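Local coordinates for protein tRNA-splicing endonuclease (Sulfolobus tokodaii, PDB 2CV8) that probably cuts precursor tRNAs at both splice sites to release the intron, leaving 2',3'-cyclic phosphate and 5'-hydroxyl ends, at residues 27-31 with 42-48; 110-116 with 128-132. Residue numbers count along the deposited sequence, not the author numbering.

Contact 1: 27-31 with 42-48; sequences YGKPI and INSELIL
Pro30 lays its ring over the side chains of Ile42 and Leu46, its CG 3.5 Å from Ile42 CD1 and 3.9 Å from Leu46 CD2. Segments 27-31 and 42-48 run antiparallel, both largely extended, in the register Gly28-Leu48, Lys29-Ile47 and Pro30-Leu46. Lys29 and Ile47 form a hydrogen-bonded pair, with Lys29 N to Ile47 O and Ile47 N to Lys29 O both 2.9 Å. Pro30 and Leu46 follow as a non-hydrogen-bonded pair, CA atoms 4.4 Å apart, a position where proline's missing NH costs no cross-strand bond. Strand 29-30 is a short outermost strand of the N-terminal domain's mixed sheet, laid on strand 46-49, whose other edge pairs with strand 9-12. Beyond the last bridge, Ile31 N still bonds to Glu45 O, 3.3 Å, and Ser44 (chi1 p) donates its OG to Ile31 O at 2.6 Å. Ile31 (chi1 m, chi2 t) reaches along the face of Lys29 and Ile47, its CD1 3.5 Å from Ile47 CD1 and 3.2 Å from Glu45 CG. Gly28, at phi 60° and psi 176°, packs closely: its CA is 3.1 Å from Ile47 O, and a CB there would clash with Leu46 CD1 and Leu48 CD2. Leu48 CD2 also lies 3.8 Å from Tyr27 CB, while the Tyr27 ring (chi1 m) leads away to helix 50-58 and a cation-pi contact with Arg98.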
ATOM      1  N   TYR B  27       0.367  -9.590  26.614  1.00 22.54           N
ATOM      2  CA  TYR B  27       0.570  -8.157  26.689  1.00  7.05           C
ATOM      3  C   TYR B  27       1.961  -7.902  27.269  1.00 14.86           C
ATOM      4  O   TYR B  27       2.453  -8.680  28.091  1.00 14.44           O
ATOM      5  CB  TYR B  27      -0.470  -7.504  27.604  1.00 13.61           C
ATOM      6  CG  TYR B  27      -1.878  -7.491  27.060  1.00 17.51           C
ATOM      7  CD1 TYR B  27      -2.717  -8.590  27.212  1.00 19.44           C
ATOM      8  CD2 TYR B  27      -2.373  -6.373  26.395  1.00 23.52           C
ATOM      9  CE1 TYR B  27      -4.013  -8.570  26.717  1.00 20.02           C
ATOM     10  CE2 TYR B  27      -3.666  -6.346  25.889  1.00 10.03           C
ATOM     11  CZ  TYR B  27      -4.478  -7.442  26.055  1.00 22.45           C
ATOM     12  OH  TYR B  27      -5.756  -7.402  25.555  1.00 26.13           O
ATOM     13  N   GLY B  28       2.589  -6.812  26.843  1.00  7.54           N
ATOM     14  CA  GLY B  28       3.902  -6.467  27.349  1.00 22.14           C
ATOM     15  C   GLY B  28       5.005  -7.479  27.106  1.00 26.70           C
ATOM     16  O   GLY B  28       4.777  -8.573  26.581  1.00 22.19           O
ATOM     17  N   LYS B  29       6.213  -7.095  27.507  1.00 23.20           N
ATOM     18  CA  LYS B  29       7.399  -7.921  27.356  1.00 17.82           C
ATOM     19  C   LYS B  29       8.189  -7.934  28.659  1.00 16.85           C
ATOM     20  O   LYS B  29       8.411  -6.895  29.270  1.00 22.33           O
ATOM     21  CB  LYS B  29       8.263  -7.354  26.234  1.00 21.61           C
ATOM     22  CG  LYS B  29       9.559  -8.106  25.983  1.00 48.96           C
ATOM     23  CD  LYS B  29      10.356  -7.452  24.857  1.00 59.80           C
ATOM     24  CE  LYS B  29      11.705  -8.127  24.661  1.00 69.30           C
ATOM     25  NZ  LYS B  29      12.577  -8.003  25.863  1.00 65.23           N
ATOM     26  N   PRO B  30       8.596  -9.120  29.126  1.00 32.39           N
ATOM     27  CA  PRO B  30       9.366  -9.171  30.369  1.00 27.13           C
ATOM     28  C   PRO B  30      10.782  -8.684  30.097  1.00 33.59           C
ATOM     29  O   PRO B  30      11.299  -8.835  28.985  1.00 42.97           O
ATOM     30  CB  PRO B  30       9.323 -10.648  30.742  1.00 27.17           C
ATOM     31  CG  PRO B  30       8.039 -11.110  30.150  1.00 33.33           C
ATOM     32  CD  PRO B  30       8.076 -10.454  28.791  1.00 34.49           C
ATOM     33  N   ILE B  31      11.384  -8.074  31.112  1.00 28.32           N
ATOM     34  CA  ILE B  31      12.742  -7.539  31.033  1.00 25.09           C
ATOM     35  C   ILE B  31      13.793  -8.651  30.972  1.00 31.48           C
ATOM     36  O   ILE B  31      13.850  -9.500  31.863  1.00 33.17           O
ATOM     37  CB  ILE B  31      13.047  -6.670  32.275  1.00 28.07           C
ATOM     38  CG1 ILE B  31      12.065  -5.497  32.345  1.00 27.06           C
ATOM     39  CG2 ILE B  31      14.502  -6.210  32.254  1.00 14.64           C
ATOM     40  CD1 ILE B  31      12.511  -4.382  33.287  1.00 26.59           C
ATOM     41  N   ILE B  42       8.154 -16.282  33.119  1.00 29.27           N
ATOM     42  CA  ILE B  42       8.396 -14.862  33.379  1.00 24.84           C
ATOM     43  C   ILE B  42       8.803 -14.664  34.839  1.00 22.47           C
ATOM     44  O   ILE B  42       8.072 -15.058  35.752  1.00 21.01           O
ATOM     45  CB  ILE B  42       7.124 -13.993  33.101  1.00 29.13           C
ATOM     46  CG1 ILE B  42       6.781 -14.020  31.609  1.00 15.44           C
ATOM     47  CG2 ILE B  42       7.357 -12.550  33.572  1.00  8.69           C
ATOM     48  CD1 ILE B  42       5.513 -13.249  31.240  1.00  9.27           C
ATOM     49  N   ASN B  43       9.962 -14.049  35.057  1.00 28.62           N
ATOM     50  CA  ASN B  43      10.455 -13.807  36.410  1.00 28.24           C
ATOM     51  C   ASN B  43      10.929 -12.385  36.584  1.00 26.16           C
ATOM     52  O   ASN B  43      11.444 -12.019  37.636  1.00 41.09           O
ATOM     53  CB  ASN B  43      11.611 -14.741  36.744  1.00 26.29           C
ATOM     54  CG  ASN B  43      11.182 -16.179  36.821  1.00 53.56           C
ATOM     55  OD1 ASN B  43      11.024 -16.854  35.800  1.00 64.44           O
ATOM     56  ND2 ASN B  43      10.970 -16.663  38.041  1.00 73.78           N
ATOM     57  N   SER B  44      10.768 -11.585  35.544  1.00 34.30           N
ATOM     58  CA  SER B  44      11.185 -10.201  35.612  1.00 25.10           C
ATOM     59  C   SER B  44       9.980  -9.318  35.350  1.00 17.53           C
ATOM     60  O   SER B  44       9.022  -9.741  34.711  1.00 23.12           O
ATOM     61  CB  SER B  44      12.284  -9.930  34.588  1.00 26.33           C
ATOM     62  OG  SER B  44      11.860 -10.256  33.276  1.00 46.62           O
ATOM     63  N   GLU B  45      10.036  -8.095  35.862  1.00 22.67           N
ATOM     64  CA  GLU B  45       8.964  -7.123  35.704  1.00 25.78           C
ATOM     65  C   GLU B  45       8.441  -7.054  34.279  1.00 18.30           C
ATOM     66  O   GLU B  45       9.200  -7.045  33.325  1.00 31.05           O
ATOM     67  CB  GLU B  45       9.439  -5.737  36.158  1.00 27.38           C
ATOM     68  CG  GLU B  45      10.899  -5.439  35.899  1.00 44.89           C
ATOM     69  CD  GLU B  45      11.791  -5.858  37.048  1.00 50.80           C
ATOM     70  OE1 GLU B  45      12.982  -5.486  37.052  1.00 56.82           O
ATOM     71  OE2 GLU B  45      11.300  -6.559  37.952  1.00 69.35           O
ATOM     72  N   LEU B  46       7.126  -7.015  34.156  1.00 27.06           N
ATOM     73  CA  LEU B  46       6.473  -6.952  32.864  1.00 22.05           C
ATOM     74  C   LEU B  46       6.509  -5.503  32.402  1.00 23.56           C
ATOM     75  O   LEU B  46       6.187  -4.595  33.163  1.00 38.24           O
ATOM     76  CB  LEU B  46       5.022  -7.441  33.016  1.00 25.35           C
ATOM     77  CG  LEU B  46       4.171  -7.929  31.834  1.00 19.36           C
ATOM     78  CD1 LEU B  46       3.504  -6.771  31.137  1.00 26.38           C
ATOM     79  CD2 LEU B  46       5.059  -8.731  30.878  1.00 31.74           C
ATOM     80  N   ILE B  47       6.925  -5.278  31.164  1.00 22.72           N
ATOM     81  CA  ILE B  47       6.955  -3.923  30.641  1.00 20.08           C
ATOM     82  C   ILE B  47       5.909  -3.698  29.553  1.00 18.73           C
ATOM     83  O   ILE B  47       5.918  -4.353  28.517  1.00 22.81           O
ATOM     84  CB  ILE B  47       8.357  -3.565  30.126  1.00 21.72           C
ATOM     85  CG1 ILE B  47       9.254  -3.278  31.335  1.00 18.01           C
ATOM     86  CG2 ILE B  47       8.300  -2.349  29.207  1.00  7.52           C
ATOM     87  CD1 ILE B  47      10.549  -2.599  31.011  1.00 25.59           C
ATOM     88  N   LEU B  48       4.994  -2.772  29.811  1.00 22.01           N
ATOM     89  CA  LEU B  48       3.928  -2.450  28.874  1.00 20.59           C
ATOM     90  C   LEU B  48       4.162  -1.102  28.230  1.00 17.69           C
ATOM     91  O   LEU B  48       4.632  -0.173  28.873  1.00 17.06           O
ATOM     92  CB  LEU B  48       2.572  -2.412  29.587  1.00 25.44           C
ATOM     93  CG  LEU B  48       1.951  -3.698  30.144  1.00 30.92           C
ATOM     94  CD1 LEU B  48       0.627  -3.346  30.837  1.00 17.32           C
ATOM     95  CD2 LEU B  48       1.728  -4.720  29.013  1.00 13.71           C
TER

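Contact 2: 110-116 with 128-132; sequences YGADFAV and YLVIA
A classic beta bulge lies at the end of this antiparallel hairpin away from its connecting loop, in the catalytic C-terminal domain, where strand 114-117 pairs with strand 128-134. Asp113 and Phe114 both face Val130, whose O takes two donors: Phe114 N at 2.9 Å, nearly straight, and Asp113 N at 3.0 Å, weak and bent to 126°. Val130 N returns a bond to Phe114 O, 3.0 Å. Val116 and Tyr128 form the next hydrogen-bonded pair, Val116 N to Tyr128 O 2.6 Å and Tyr128 N to Val116 O 2.7 Å. Between these, Ala115 and Leu129 are a non-hydrogen-bonded pair, CA atoms 4.8 Å apart; their backbones bond outward, Ala115 to Arg105 and Leu129 to Glu157 in the flanking strands. The axes of 114-116 and 128-132 approach to 4.6 Å at 143°. Phe114, Val116, Tyr128 and Val130 share one face, with Val116 CG2 3.5 Å from Val130 CG2 (both chi1 t); Phe114 and Val116 pack there on helix 87-99. On the other face Leu129 lies near Ala115 and reaches Tyr110, its CD2 3.5 Å from Tyr110 CB. Gly111, at phi 74° and psi 46°, turns the chain from Tyr110 to Ala112, whose CB meets Ile131 CG1 at 3.8 Å. The Tyr110 side chain also touches Lys156, a predicted active-site residue. Asp113 (chi1 m) makes a salt bridge through OD2 with Arg86, which also bonds to Ala132 O, and the same OD2 accepts Ala132 N at 2.7 Å.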
ATOM      1  N   TYR B 110       9.967  -6.790  12.310  1.00 44.54           N
ATOM      2  CA  TYR B 110       9.625  -7.050  10.922  1.00 38.37           C
ATOM      3  C   TYR B 110       9.473  -5.789  10.094  1.00 33.44           C
ATOM      4  O   TYR B 110       9.119  -5.857   8.920  1.00 35.55           O
ATOM      5  CB  TYR B 110       8.333  -7.866  10.850  1.00 36.47           C
ATOM      6  CG  TYR B 110       8.316  -9.043  11.795  1.00 50.42           C
ATOM      7  CD1 TYR B 110       7.890  -8.899  13.117  1.00 57.78           C
ATOM      8  CD2 TYR B 110       8.748 -10.298  11.376  1.00 58.55           C
ATOM      9  CE1 TYR B 110       7.892  -9.984  13.999  1.00 63.30           C
ATOM     10  CE2 TYR B 110       8.758 -11.388  12.246  1.00 65.03           C
ATOM     11  CZ  TYR B 110       8.328 -11.224  13.553  1.00 70.23           C
ATOM     12  OH  TYR B 110       8.338 -12.303  14.403  1.00 80.83           O
ATOM     13  N   GLY B 111       9.740  -4.637  10.699  1.00 21.03           N
ATOM     14  CA  GLY B 111       9.622  -3.390   9.962  1.00 21.42           C
ATOM     15  C   GLY B 111       8.180  -2.980   9.727  1.00 20.06           C
ATOM     16  O   GLY B 111       7.791  -2.610   8.619  1.00 30.92           O
ATOM     17  N   ALA B 112       7.384  -3.057  10.784  1.00 28.57           N
ATOM     18  CA  ALA B 112       5.980  -2.690  10.734  1.00 34.73           C
ATOM     19  C   ALA B 112       5.581  -2.263  12.139  1.00 40.01           C
ATOM     20  O   ALA B 112       6.366  -2.404  13.079  1.00 50.68           O
ATOM     21  CB  ALA B 112       5.144  -3.875  10.292  1.00 20.63           C
ATOM     22  N   ASP B 113       4.369  -1.741  12.288  1.00 37.42           N
ATOM     23  CA  ASP B 113       3.905  -1.306  13.596  1.00 31.05           C
ATOM     24  C   ASP B 113       3.476  -2.481  14.454  1.00 35.49           C
ATOM     25  O   ASP B 113       3.875  -2.592  15.609  1.00 47.25           O
ATOM     26  CB  ASP B 113       2.741  -0.328  13.454  1.00 23.84           C
ATOM     27  CG  ASP B 113       3.154   0.972  12.801  1.00 35.14           C
ATOM     28  OD1 ASP B 113       4.167   1.562  13.253  1.00 28.49           O
ATOM     29  OD2 ASP B 113       2.463   1.402  11.845  1.00 34.61           O
ATOM     30  N   PHE B 114       2.674  -3.369  13.887  1.00 38.13           N
ATOM     31  CA  PHE B 114       2.194  -4.505  14.655  1.00 31.30           C
ATOM     32  C   PHE B 114       2.376  -5.862  14.001  1.00 27.86           C
ATOM     33  O   PHE B 114       2.511  -5.973  12.781  1.00 39.16           O
ATOM     34  CB  PHE B 114       0.706  -4.321  14.962  1.00 15.39           C
ATOM     35  CG  PHE B 114       0.374  -3.002  15.584  1.00  8.57           C
ATOM     36  CD1 PHE B 114      -0.467  -2.102  14.923  1.00  7.25           C
ATOM     37  CD2 PHE B 114       0.889  -2.655  16.838  1.00  2.42           C
ATOM     38  CE1 PHE B 114      -0.796  -0.866  15.504  1.00  2.42           C
ATOM     39  CE2 PHE B 114       0.569  -1.428  17.430  1.00  4.39           C
ATOM     40  CZ  PHE B 114      -0.273  -0.533  16.762  1.00  4.35           C
ATOM     41  N   ALA B 115       2.381  -6.890  14.847  1.00 23.76           N
ATOM     42  CA  ALA B 115       2.469  -8.281  14.420  1.00 18.28           C
ATOM     43  C   ALA B 115       1.178  -8.878  14.982  1.00 20.14           C
ATOM     44  O   ALA B 115       1.102  -9.232  16.154  1.00 22.19           O
ATOM     45  CB  ALA B 115       3.666  -8.951  15.025  1.00  2.42           C
ATOM     46  N   VAL B 116       0.154  -8.958  14.143  1.00 22.19           N
ATOM     47  CA  VAL B 116      -1.139  -9.467  14.561  1.00 27.50           C
ATOM     48  C   VAL B 116      -1.256 -10.982  14.419  1.00 33.04           C
ATOM     49  O   VAL B 116      -0.891 -11.550  13.388  1.00 37.09           O
ATOM     50  CB  VAL B 116      -2.256  -8.785  13.757  1.00 15.15           C
ATOM     51  CG1 VAL B 116      -3.596  -9.122  14.337  1.00 21.55           C
ATOM     52  CG2 VAL B 116      -2.045  -7.282  13.764  1.00 20.55           C
ATOM     53  N   TYR B 128       0.323 -11.552  11.010  1.00 48.65           N
ATOM     54  CA  TYR B 128       0.001 -10.602   9.955  1.00 43.92           C
ATOM     55  C   TYR B 128       0.691  -9.319  10.378  1.00 37.57           C
ATOM     56  O   TYR B 128       0.629  -8.932  11.537  1.00 45.19           O
ATOM     57  CB  TYR B 128      -1.512 -10.375   9.843  1.00 59.10           C
ATOM     58  CG  TYR B 128      -2.246 -11.597   9.366  1.00 79.42           C
ATOM     59  CD1 TYR B 128      -2.848 -12.474  10.268  1.00 85.18           C
ATOM     60  CD2 TYR B 128      -2.260 -11.931   8.014  1.00 90.93           C
ATOM     61  CE1 TYR B 128      -3.443 -13.662   9.833  1.00 93.51           C
ATOM     62  CE2 TYR B 128      -2.847 -13.114   7.567  1.00 99.16           C
ATOM     63  CZ  TYR B 128      -3.435 -13.976   8.481  1.00105.04           C
ATOM     64  OH  TYR B 128      -4.001 -15.155   8.045  1.00111.67           O
ATOM     65  N   LEU B 129       1.371  -8.671   9.449  1.00 39.53           N
ATOM     66  CA  LEU B 129       2.067  -7.431   9.752  1.00 37.47           C
ATOM     67  C   LEU B 129       1.203  -6.251   9.354  1.00 30.59           C
ATOM     68  O   LEU B 129       0.720  -6.171   8.225  1.00 39.94           O
ATOM     69  CB  LEU B 129       3.394  -7.386   9.004  1.00 23.03           C
ATOM     70  CG  LEU B 129       4.624  -7.910   9.743  1.00 30.76           C
ATOM     71  CD1 LEU B 129       4.257  -9.020  10.710  1.00 35.05           C
ATOM     72  CD2 LEU B 129       5.626  -8.388   8.714  1.00 33.02           C
ATOM     73  N   VAL B 130       1.005  -5.330  10.286  1.00  8.01           N
ATOM     74  CA  VAL B 130       0.177  -4.170  10.012  1.00  2.73           C
ATOM     75  C   VAL B 130       0.932  -2.875  10.235  1.00 12.98           C
ATOM     76  O   VAL B 130       1.731  -2.747  11.165  1.00 24.77           O
ATOM     77  CB  VAL B 130      -1.108  -4.140  10.919  1.00 21.22           C
ATOM     78  CG1 VAL B 130      -2.003  -2.976  10.523  1.00 17.27           C
ATOM     79  CG2 VAL B 130      -1.885  -5.446  10.808  1.00  9.73           C
ATOM     80  N   ILE B 131       0.668  -1.911   9.366  1.00 28.77           N
ATOM     81  CA  ILE B 131       1.270  -0.595   9.469  1.00 27.81           C
ATOM     82  C   ILE B 131       0.124   0.391   9.530  1.00 28.69           C
ATOM     83  O   ILE B 131      -0.649   0.504   8.578  1.00 22.29           O
ATOM     84  CB  ILE B 131       2.155  -0.294   8.256  1.00 23.30           C
ATOM     85  CG1 ILE B 131       3.509  -1.001   8.428  1.00 19.16           C
ATOM     86  CG2 ILE B 131       2.296   1.206   8.081  1.00  2.63           C
ATOM     87  CD1 ILE B 131       4.390  -0.945   7.225  1.00 13.80           C
ATOM     88  N   ALA B 132       0.004   1.082  10.661  1.00 30.12           N
ATOM     89  CA  ALA B 132      -1.062   2.057  10.852  1.00 33.07           C
ATOM     90  C   ALA B 132      -0.786   3.347  10.084  1.00 38.11           C
ATOM     91  O   ALA B 132       0.351   3.824  10.027  1.00 29.19           O
ATOM     92  CB  ALA B 132      -1.236   2.353  12.332  1.00 21.42           C
TER

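How the contacts relate
Contacts 1 and 2 belong to different domains and share no strand; their centres are 21 Å apart and their nearest atoms about 10 Å, without touching. Both are antiparallel pairings, but contact 1 closes the edge of the N-terminal sheet and sits farther from the chain centre, about 14 Å against 9 Å, with Ile31 exposed. Contact 2 lies inside the catalytic sheet, flanked by strands 103-106 and 157-163, and none of its touching residues is exposed. In contact 1 a serine hydroxyl extends the bonding beyond the short edge strand; contact 2 uses a bulge and a carboxylate salt-bridged to Arg86, while its Ala115 and Tyr110 lie near the predicted active-site residues Tyr117 and Lys156.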